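Local atomic coordinates of beta-galactosidase (Bacillus circulans, PDB entry 4MAD), a protein that probably hydrolyses terminal non-reducing beta-D-galactose residues from beta-D-galactosides, as a retaining glycoside hydrolase of family 35. Residues A[47-55]-A[90-99]; A[387-398]-A[454-462]. All coordinates share one frame; numbering follows the deposited sequence.

Overall arrangement
The two contacts follow one another along the chain: contact 1 is complete before contact 2 begins, and they share no helix, strand or sheet. Contact 1 joins helices 48-58 and 87-97 on the outside of the eight-stranded parallel barrel of the family 35 catalytic domain. Contact 2 pairs strands 395-403 and 449-457, central members of an antiparallel sheet in the first all-beta domain, and takes in residues before the first strand and after the second. Their centres are about 36 Å apart, on opposite sides of the chain's centre, and their nearest atoms about 16 Å apart. One therefore belongs to the barrel's helical layer, the other to an accessory beta domain whose loops reach back to the barrel.

Contact 1: residues A[47-55]-A[90-99]; sequences YWEDRLLKL and FIKTAEKVGL
Two first torsions bring Trp48 and Phe90 together: the indole of Trp48 is swung beside its backbone N, whereas Phe90 has CG opposite its own N (chi1 170°), which turns the phenyl edge onto the indole. The pair is a T-shaped stack, with planes at 80° and the Phe90 ring centroid 5.1 Å from that of the five-membered ring of Trp48. Over the six-membered ring sits Phe90 CB, 3.8 Å from its centroid, in a CH-pi contact. One turn further along helix 48-55, Leu52 is a knob in a hole made by Phe90, Thr93, Ala94 and Val97; its CD1 touches Thr93 CG2 at 3.7 Å, and its CD2 meets Leu99 CD1 at 4.0 Å. Leu53 extends this apolar seam, its CD2 lying 3.6 Å from Val97 CG2. At the more exposed border, Glu49 and Lys96 cross at about a right angle, and Glu49 OE2 forms a salt bridge with Lys96 NZ at 3.1 Å. With an alanine here in place of Trp48, the edge of Phe90 would probably lose the aromatic face it meets, a gap would open beside Phe90 CB, and Tyr40 O would be left without its N-H donor. Gly98 ends helix 87-97 in a Schellman motif. The two helix segments cross at -42° with axes 9.5 Å apart, the packing of two neighbouring helices in the outer layer of a TIM barrel. Beneath them lie the first two barrel strands: Trp48, Leu52 and Phe90 all touch Met38 of strand 34-38, while Leu52 and Ala94 rest on Val63 and Phe90 on Thr65, both in strand 62-66.

Contact 2: residues A[387-398]-A[454-462]; sequences EKYGQAYGFIVY and IIVENMGRI
Strands 395-398 and 454-457 run antiparallel, their segment axes 4.7 Å apart at 157°, as neighbours in the antiparallel sheet of the first all-beta domain. Ile396 with Val456 and Tyr398 with Ile454 are hydrogen-bonded pairs; Phe395 with Glu457 and Val397 with Ile455 are non-hydrogen-bonded. The ladder reaches past the strands through Asn458 N to Gly394 O (3.1 Å), and a water bridges Gly394 N and Asn458 O. Outer backbone bonds join Phe395 to Leu493 and Ile455 to Gln421, in the flanking strands.

On the face with Phe395, the extended Glu457 chain runs alongside the ring, CG lying 3.5 Å from Phe395 CE1 and the carboxylate plane 24° from the ring plane. That carboxylate forms salt bridges with Lys537 and Arg549. On the other face, Val456 CG2 lies at the edge of the Tyr398 ring, 3.9 Å from Tyr398 CD2, while the Tyr398 hydroxyl bonds to Leu384 O.

After strand 454-457, Asn458 OD1 accepts from Gly460 N in an Asx turn, leading the chain to Arg461. The Arg461 chain is extended from CG to NE, and its guanidinium spans two acceptors. Side-on, NE and NH2 both grip Glu387 OE2, which also accepts from Lys472 N and whose carboxylate is turned 63° from the guanidinium plane. Glu114, through a salt bridge to Arg461 NH1, ties this buried cluster to the catalytic domain. End-on, Arg461 NH1 and NH2 each reach Ala392 O at 3.0 Å, the NH2 bond using a carbonyl lone pair.

Contact 1: residues A[47-55]-A[90-99]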
loop_
_atom_site.group_PDB
_atom_site.type_symbol
_atom_site.label_atom_id
_atom_site.label_comp_id
_atom_site.label_asym_id
_atom_site.label_seq_id
_atom_site.Cartn_x
_atom_site.Cartn_y
_atom_site.Cartn_z
ATOM N N TYR A 47 12.559 -11.804 6.374
ATOM C CA TYR A 47 12.684 -12.246 5.001
ATOM C C TYR A 47 13.406 -11.299 4.015
ATOM O O TYR A 47 13.627 -11.644 2.888
ATOM C CB TYR A 47 11.316 -12.662 4.458
ATOM C CG TYR A 47 10.702 -13.924 5.021
ATOM C CD1 TYR A 47 11.481 -14.937 5.534
ATOM C CD2 TYR A 47 9.354 -14.133 4.966
ATOM C CE1 TYR A 47 10.928 -16.066 6.005
ATOM C CE2 TYR A 47 8.802 -15.274 5.426
ATOM C CZ TYR A 47 9.586 -16.241 5.962
ATOM O OH TYR A 47 9.085 -17.421 6.415
ATOM N N TRP A 48 13.835 -10.145 4.487
ATOM C CA TRP A 48 14.441 -9.211 3.578
ATOM C C TRP A 48 15.690 -9.816 2.915
ATOM O O TRP A 48 15.895 -9.695 1.749
ATOM C CB TRP A 48 14.786 -7.901 4.293
ATOM C CG TRP A 48 13.666 -7.028 4.642
ATOM C CD1 TRP A 48 12.409 -7.033 4.120
ATOM C CD2 TRP A 48 13.681 -5.962 5.585
ATOM N NE1 TRP A 48 11.662 -6.064 4.666
ATOM C CE2 TRP A 48 12.413 -5.383 5.578
ATOM C CE3 TRP A 48 14.652 -5.424 6.419
ATOM C CZ2 TRP A 48 12.086 -4.313 6.389
ATOM C CZ3 TRP A 48 14.329 -4.387 7.211
ATOM C CH2 TRP A 48 13.060 -3.832 7.201
ATOM N N GLU A 49 16.512 -10.493 3.679
ATOM C CA GLU A 49 17.707 -11.062 3.084
ATOM C C GLU A 49 17.370 -12.092 2.030
ATOM O O GLU A 49 17.971 -12.153 1.016
ATOM C CB GLU A 49 18.604 -11.669 4.141
ATOM C CG GLU A 49 19.896 -12.234 3.555
ATOM C CD GLU A 49 21.006 -12.378 4.562
ATOM O OE1 GLU A 49 20.795 -12.375 5.736
ATOM O OE2 GLU A 49 22.122 -12.524 4.155
ATOM N N ASP A 50 16.368 -12.883 2.288
ATOM C CA ASP A 50 16.022 -13.927 1.362
ATOM C C ASP A 50 15.655 -13.311 0.028
ATOM O O ASP A 50 16.122 -13.728 -0.983
ATOM C CB ASP A 50 14.821 -14.698 1.872
ATOM C CG ASP A 50 14.355 -15.764 0.895
ATOM O OD1 ASP A 50 15.011 -16.779 0.794
ATOM O OD2 ASP A 50 13.357 -15.574 0.207
ATOM N N ARG A 51 14.788 -12.304 0.053
ATOM C CA ARG A 51 14.367 -11.724 -1.189
ATOM C C ARG A 51 15.483 -11.032 -1.919
ATOM O O ARG A 51 15.593 -11.147 -3.077
ATOM C CB ARG A 51 13.183 -10.807 -0.998
ATOM C CG ARG A 51 12.164 -11.330 -0.033
ATOM C CD ARG A 51 11.256 -12.385 -0.606
ATOM N NE ARG A 51 10.050 -12.577 0.175
ATOM C CZ ARG A 51 9.874 -13.553 1.049
ATOM N NH1 ARG A 51 10.808 -14.428 1.256
ATOM N NH2 ARG A 51 8.763 -13.657 1.729
ATOM N N LEU A 52 16.298 -10.306 -1.177
ATOM C CA LEU A 52 17.411 -9.607 -1.779
ATOM C C LEU A 52 18.415 -10.566 -2.419
ATOM O O LEU A 52 18.877 -10.312 -3.447
ATOM C CB LEU A 52 18.110 -8.696 -0.778
ATOM C CG LEU A 52 17.216 -7.561 -0.337
ATOM C CD1 LEU A 52 17.629 -6.898 0.889
ATOM C CD2 LEU A 52 17.061 -6.602 -1.459
ATOM N N LEU A 53 18.671 -11.690 -1.775
ATOM C CA LEU A 53 19.564 -12.684 -2.300
ATOM C C LEU A 53 19.039 -13.202 -3.623
ATOM O O LEU A 53 19.790 -13.455 -4.535
ATOM C CB LEU A 53 19.667 -13.831 -1.311
ATOM C CG LEU A 53 20.571 -13.608 -0.125
ATOM C CD1 LEU A 53 20.442 -14.636 0.843
ATOM C CD2 LEU A 53 21.951 -13.458 -0.519
ATOM N N LYS A 54 17.730 -13.360 -3.683
ATOM C CA LYS A 54 17.070 -13.785 -4.913
ATOM C C LYS A 54 17.218 -12.773 -6.066
ATOM O O LYS A 54 17.487 -13.114 -7.173
ATOM C CB LYS A 54 15.615 -14.148 -4.675
ATOM C CG LYS A 54 15.445 -15.461 -3.942
ATOM C CD LYS A 54 14.143 -15.688 -3.233
ATOM C CE LYS A 54 14.026 -17.076 -2.757
ATOM N NZ LYS A 54 12.944 -17.371 -1.887
ATOM N N LEU A 55 17.064 -11.517 -5.774
ATOM C CA LEU A 55 17.246 -10.522 -6.798
ATOM C C LEU A 55 18.697 -10.506 -7.297
ATOM O O LEU A 55 18.949 -10.472 -8.444
ATOM C CB LEU A 55 16.844 -9.151 -6.291
ATOM C CG LEU A 55 15.425 -8.976 -5.741
ATOM C CD1 LEU A 55 15.169 -7.520 -5.505
ATOM C CD2 LEU A 55 14.430 -9.539 -6.641
ATOM N N PHE A 90 17.113 -2.507 6.144
ATOM C CA PHE A 90 16.836 -3.049 4.845
ATOM C C PHE A 90 17.956 -2.691 3.899
ATOM O O PHE A 90 18.485 -3.525 3.230
ATOM C CB PHE A 90 15.509 -2.504 4.332
ATOM C CG PHE A 90 15.246 -2.817 2.885
ATOM C CD1 PHE A 90 14.808 -4.027 2.504
ATOM C CD2 PHE A 90 15.421 -1.884 1.920
ATOM C CE1 PHE A 90 14.579 -4.308 1.219
ATOM C CE2 PHE A 90 15.192 -2.177 0.630
ATOM C CZ PHE A 90 14.773 -3.362 0.290
ATOM N N ILE A 91 18.316 -1.417 3.904
ATOM C CA ILE A 91 19.378 -0.964 3.053
ATOM C C ILE A 91 20.767 -1.597 3.350
ATOM O O ILE A 91 21.453 -1.990 2.476
ATOM C CB ILE A 91 19.465 0.556 3.052
ATOM C CG1 ILE A 91 18.155 1.135 2.498
ATOM C CG2 ILE A 91 20.681 1.015 2.295
ATOM C CD1 ILE A 91 18.141 2.573 2.418
ATOM N N LYS A 92 21.096 -1.740 4.602
ATOM C CA LYS A 92 22.297 -2.471 4.987
ATOM C C LYS A 92 22.243 -3.906 4.511
ATOM O O LYS A 92 23.224 -4.456 4.203
ATOM C CB LYS A 92 22.503 -2.439 6.469
ATOM C CG LYS A 92 23.044 -1.160 6.936
ATOM C CD LYS A 92 23.015 -1.098 8.427
ATOM C CE LYS A 92 23.855 -0.008 8.913
ATOM N NZ LYS A 92 24.040 -0.157 10.334
ATOM N N THR A 93 21.065 -4.487 4.465
ATOM C CA THR A 93 20.930 -5.822 3.962
ATOM C C THR A 93 21.286 -5.918 2.476
ATOM O O THR A 93 21.924 -6.836 2.049
ATOM C CB THR A 93 19.586 -6.452 4.288
ATOM O OG1 THR A 93 19.326 -6.317 5.672
ATOM C CG2 THR A 93 19.554 -7.918 3.904
ATOM N N ALA A 94 20.850 -4.929 1.722
ATOM C CA ALA A 94 21.132 -4.849 0.296
ATOM C C ALA A 94 22.642 -4.727 0.111
ATOM O O ALA A 94 23.245 -5.430 -0.636
ATOM C CB ALA A 94 20.430 -3.683 -0.308
ATOM N N GLU A 95 23.229 -3.874 0.899
ATOM C CA GLU A 95 24.661 -3.738 0.846
ATOM C C GLU A 95 25.368 -5.058 1.156
ATOM O O GLU A 95 26.244 -5.406 0.483
ATOM C CB GLU A 95 25.124 -2.689 1.818
ATOM C CG GLU A 95 26.588 -2.462 1.763
ATOM C CD GLU A 95 27.049 -1.415 2.723
ATOM O OE1 GLU A 95 26.773 -1.576 3.899
ATOM O OE2 GLU A 95 27.698 -0.460 2.316
ATOM N N LYS A 96 24.928 -5.796 2.139
ATOM C CA LYS A 96 25.565 -7.062 2.503
ATOM C C LYS A 96 25.519 -8.093 1.371
ATOM O O LYS A 96 26.414 -8.862 1.144
ATOM C CB LYS A 96 24.838 -7.593 3.707
ATOM C CG LYS A 96 25.275 -8.872 4.195
ATOM C CD LYS A 96 24.397 -9.463 5.308
ATOM C CE LYS A 96 24.373 -10.991 5.207
ATOM N NZ LYS A 96 24.033 -11.751 6.450
ATOM N N VAL A 97 24.398 -8.071 0.686
ATOM C CA VAL A 97 24.121 -8.992 -0.361
ATOM C C VAL A 97 24.803 -8.531 -1.622
ATOM O O VAL A 97 24.897 -9.268 -2.544
ATOM C CB VAL A 97 22.609 -9.081 -0.583
ATOM C CG1 VAL A 97 22.276 -9.479 -1.933
ATOM C CG2 VAL A 97 21.991 -9.947 0.426
ATOM N N GLY A 98 25.323 -7.319 -1.615
ATOM C CA GLY A 98 26.011 -6.815 -2.760
ATOM C C GLY A 98 25.229 -6.082 -3.830
ATOM O O GLY A 98 25.595 -6.164 -4.965
ATOM N N LEU A 99 24.202 -5.353 -3.451
ATOM C CA LEU A 99 23.442 -4.568 -4.403
ATOM C C LEU A 99 23.655 -3.079 -4.187
ATOM O O LEU A 99 23.692 -2.627 -3.100
ATOM C CB LEU A 99 21.952 -4.856 -4.303
ATOM C CG LEU A 99 21.538 -6.282 -4.569
ATOM C CD1 LEU A 99 20.247 -6.653 -3.925
ATOM C CD2 LEU A 99 21.437 -6.466 -5.983
#

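Contact 2: residues A[387-398]-A[454-462]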
loop_
_atom_site.group_PDB
_atom_site.type_symbol
_atom_site.label_atom_id
_atom_site.label_comp_id
_atom_site.label_asym_id
_atom_site.label_seq_id
_atom_site.Cartn_x
_atom_site.Cartn_y
_atom_site.Cartn_z
ATOM N N GLU A 387 -10.286 11.315 10.060
ATOM C CA GLU A 387 -9.037 11.992 10.303
ATOM C C GLU A 387 -9.187 13.061 11.409
ATOM O O GLU A 387 -8.259 13.369 12.114
ATOM C CB GLU A 387 -8.525 12.616 9.032
ATOM C CG GLU A 387 -8.264 11.652 7.938
ATOM C CD GLU A 387 -9.443 11.380 7.046
ATOM O OE1 GLU A 387 -10.435 12.019 7.271
ATOM O OE2 GLU A 387 -9.356 10.550 6.139
ATOM N N LYS A 388 -10.360 13.634 11.466
ATOM C CA LYS A 388 -10.664 14.687 12.445
ATOM C C LYS A 388 -10.770 14.162 13.863
ATOM O O LYS A 388 -10.806 14.928 14.794
ATOM C CB LYS A 388 -11.925 15.471 12.092
ATOM C CG LYS A 388 -11.815 16.241 10.856
ATOM C CD LYS A 388 -11.167 17.515 11.021
ATOM C CE LYS A 388 -11.961 18.463 11.864
ATOM N NZ LYS A 388 -11.230 19.740 12.144
ATOM N N TYR A 389 -10.937 12.857 13.975
ATOM C CA TYR A 389 -11.028 12.201 15.239
ATOM C C TYR A 389 -9.665 11.570 15.579
ATOM O O TYR A 389 -9.566 10.884 16.499
ATOM C CB TYR A 389 -12.144 11.180 15.266
ATOM C CG TYR A 389 -13.527 11.727 14.994
ATOM C CD1 TYR A 389 -14.116 12.621 15.854
ATOM C CD2 TYR A 389 -14.236 11.344 13.915
ATOM C CE1 TYR A 389 -15.342 13.108 15.620
ATOM C CE2 TYR A 389 -15.472 11.822 13.688
ATOM C CZ TYR A 389 -16.031 12.725 14.564
ATOM O OH TYR A 389 -17.267 13.257 14.370
ATOM N N GLY A 390 -8.658 11.880 14.799
ATOM C CA GLY A 390 -7.345 11.317 14.965
ATOM C C GLY A 390 -7.108 9.917 14.460
ATOM O O GLY A 390 -6.234 9.273 14.938
ATOM N N GLN A 391 -7.888 9.484 13.486
ATOM C CA GLN A 391 -7.817 8.123 13.021
ATOM C C GLN A 391 -7.369 7.946 11.570
ATOM O O GLN A 391 -7.998 8.421 10.684
ATOM C CB GLN A 391 -9.184 7.447 13.156
ATOM C CG GLN A 391 -9.155 5.974 12.780
ATOM C CD GLN A 391 -10.502 5.328 12.727
ATOM O OE1 GLN A 391 -11.483 5.928 13.072
ATOM N NE2 GLN A 391 -10.540 4.085 12.300
ATOM N N ALA A 392 -6.274 7.243 11.370
ATOM C CA ALA A 392 -5.780 6.971 10.037
ATOM C C ALA A 392 -6.485 5.884 9.286
ATOM O O ALA A 392 -6.947 6.082 8.236
ATOM C CB ALA A 392 -4.291 6.633 10.099
ATOM N N TYR A 393 -6.542 4.723 9.905
ATOM C CA TYR A 393 -6.991 3.505 9.252
ATOM C C TYR A 393 -8.098 2.732 9.991
ATOM O O TYR A 393 -8.257 2.864 11.141
ATOM C CB TYR A 393 -5.827 2.564 8.968
ATOM C CG TYR A 393 -4.520 3.165 8.531
ATOM C CD1 TYR A 393 -4.403 3.832 7.348
ATOM C CD2 TYR A 393 -3.378 2.995 9.279
ATOM C CE1 TYR A 393 -3.227 4.349 6.939
ATOM C CE2 TYR A 393 -2.215 3.548 8.909
ATOM C CZ TYR A 393 -2.105 4.202 7.730
ATOM O OH TYR A 393 -0.960 4.761 7.361
ATOM N N GLY A 394 -8.834 1.937 9.242
ATOM C CA GLY A 394 -9.811 1.027 9.789
ATOM C C GLY A 394 -11.282 1.339 9.650
ATOM O O GLY A 394 -11.687 1.752 8.647
ATOM N N PHE A 395 -12.041 1.149 10.723
ATOM C CA PHE A 395 -13.486 1.262 10.736
ATOM C C PHE A 395 -13.824 2.329 11.766
ATOM O O PHE A 395 -13.044 2.611 12.611
ATOM C CB PHE A 395 -14.143 -0.057 11.161
ATOM C CG PHE A 395 -13.872 -1.220 10.247
ATOM C CD1 PHE A 395 -14.767 -1.569 9.285
ATOM C CD2 PHE A 395 -12.733 -1.977 10.369
ATOM C CE1 PHE A 395 -14.533 -2.583 8.452
ATOM C CE2 PHE A 395 -12.519 -3.011 9.532
ATOM C CZ PHE A 395 -13.407 -3.306 8.578
ATOM N N ILE A 396 -14.982 2.918 11.630
ATOM C CA ILE A 396 -15.443 3.890 12.593
ATOM C C ILE A 396 -16.948 3.797 12.691
ATOM O O ILE A 396 -17.603 3.673 11.733
ATOM C CB ILE A 396 -14.968 5.298 12.235
ATOM C CG1 ILE A 396 -15.491 6.318 13.221
ATOM C CG2 ILE A 396 -15.398 5.658 10.900
ATOM C CD1 ILE A 396 -14.856 7.554 13.121
ATOM N N VAL A 397 -17.438 3.835 13.902
ATOM C CA VAL A 397 -18.840 3.768 14.107
ATOM C C VAL A 397 -19.351 5.166 14.476
ATOM O O VAL A 397 -18.840 5.784 15.334
ATOM C CB VAL A 397 -19.222 2.839 15.256
ATOM C CG1 VAL A 397 -20.661 2.845 15.474
ATOM C CG2 VAL A 397 -18.768 1.469 15.000
ATOM N N TYR A 398 -20.387 5.587 13.783
ATOM C CA TYR A 398 -21.029 6.861 13.992
ATOM C C TYR A 398 -22.448 6.582 14.533
ATOM O O TYR A 398 -23.122 5.758 14.037
ATOM C CB TYR A 398 -21.203 7.663 12.706
ATOM C CG TYR A 398 -19.964 8.197 12.011
ATOM C CD1 TYR A 398 -19.527 9.491 12.217
ATOM C CD2 TYR A 398 -19.284 7.454 11.082
ATOM C CE1 TYR A 398 -18.442 9.972 11.562
ATOM C CE2 TYR A 398 -18.229 7.956 10.451
ATOM C CZ TYR A 398 -17.796 9.216 10.691
ATOM O OH TYR A 398 -16.749 9.703 10.062
ATOM N N ILE A 454 -23.910 3.738 12.127
ATOM C CA ILE A 454 -23.343 3.465 10.827
ATOM C C ILE A 454 -21.894 3.032 11.028
ATOM O O ILE A 454 -21.150 3.738 11.576
ATOM C CB ILE A 454 -23.391 4.691 9.958
ATOM C CG1 ILE A 454 -24.823 5.193 9.865
ATOM C CG2 ILE A 454 -22.899 4.404 8.604
ATOM C CD1 ILE A 454 -25.065 6.364 8.936
ATOM N N ILE A 455 -21.579 1.844 10.555
ATOM C CA ILE A 455 -20.234 1.318 10.613
ATOM C C ILE A 455 -19.534 1.543 9.289
ATOM O O ILE A 455 -19.842 0.911 8.339
ATOM C CB ILE A 455 -20.168 -0.226 10.906
ATOM C CG1 ILE A 455 -21.052 -0.572 12.087
ATOM C CG2 ILE A 455 -18.756 -0.623 11.190
ATOM C CD1 ILE A 455 -21.080 -1.991 12.448
ATOM N N VAL A 456 -18.547 2.407 9.291
ATOM C CA VAL A 456 -17.924 2.835 8.081
ATOM C C VAL A 456 -16.525 2.224 7.938
ATOM O O VAL A 456 -15.801 2.186 8.887
ATOM C CB VAL A 456 -17.848 4.354 7.962
ATOM C CG1 VAL A 456 -17.207 4.718 6.668
ATOM C CG2 VAL A 456 -19.190 4.958 8.077
ATOM N N GLU A 457 -16.217 1.756 6.736
ATOM C CA GLU A 457 -14.926 1.245 6.435
ATOM C C GLU A 457 -14.176 2.209 5.518
ATOM O O GLU A 457 -14.666 2.568 4.515
ATOM C CB GLU A 457 -14.981 -0.111 5.752
ATOM C CG GLU A 457 -13.651 -0.757 5.630
ATOM C CD GLU A 457 -13.683 -2.138 4.931
ATOM O OE1 GLU A 457 -14.737 -2.566 4.515
ATOM O OE2 GLU A 457 -12.644 -2.762 4.813
ATOM N N ASN A 458 -12.958 2.566 5.918
ATOM C CA ASN A 458 -11.990 3.236 5.080
ATOM C C ASN A 458 -11.348 2.086 4.326
ATOM O O ASN A 458 -10.589 1.368 4.887
ATOM C CB ASN A 458 -10.866 3.882 5.917
ATOM C CG ASN A 458 -9.637 4.313 5.103
ATOM O OD1 ASN A 458 -9.514 4.071 3.964
ATOM N ND2 ASN A 458 -8.688 4.879 5.774
ATOM N N MET A 459 -11.660 1.966 3.052
ATOM C CA MET A 459 -11.203 0.865 2.222
ATOM C C MET A 459 -9.843 1.109 1.554
ATOM O O MET A 459 -9.412 0.345 0.763
ATOM C CB MET A 459 -12.261 0.529 1.187
ATOM C CG MET A 459 -13.566 0.098 1.751
ATOM S SD MET A 459 -14.805 -0.254 0.506
ATOM C CE MET A 459 -14.234 -1.763 -0.072
ATOM N N GLY A 460 -9.257 2.232 1.917
ATOM C CA GLY A 460 -8.008 2.733 1.416
ATOM C C GLY A 460 -7.970 4.048 0.668
ATOM O O GLY A 460 -8.737 4.234 -0.212
ATOM N N ARG A 461 -7.078 4.926 1.094
ATOM C CA ARG A 461 -6.986 6.235 0.511
ATOM C C ARG A 461 -6.367 6.185 -0.869
ATOM O O ARG A 461 -5.388 5.581 -1.053
ATOM C CB ARG A 461 -6.236 7.234 1.399
ATOM C CG ARG A 461 -6.932 7.618 2.675
ATOM C CD ARG A 461 -6.409 8.858 3.390
ATOM N NE ARG A 461 -7.148 9.073 4.620
ATOM C CZ ARG A 461 -6.991 8.321 5.674
ATOM N NH1 ARG A 461 -6.083 7.370 5.659
ATOM N NH2 ARG A 461 -7.696 8.529 6.738
ATOM N N ILE A 462 -6.998 6.880 -1.789
ATOM C CA ILE A 462 -6.595 7.015 -3.152
ATOM C C ILE A 462 -5.158 7.513 -3.233
ATOM O O ILE A 462 -4.742 8.314 -2.500
ATOM C CB ILE A 462 -7.514 7.995 -3.905
ATOM C CG1 ILE A 462 -8.842 7.322 -4.154
ATOM C CG2 ILE A 462 -6.936 8.399 -5.221
ATOM C CD1 ILE A 462 -9.947 8.231 -4.422
HETATM O O HOH W 1 -8.504 1.552 6.373
#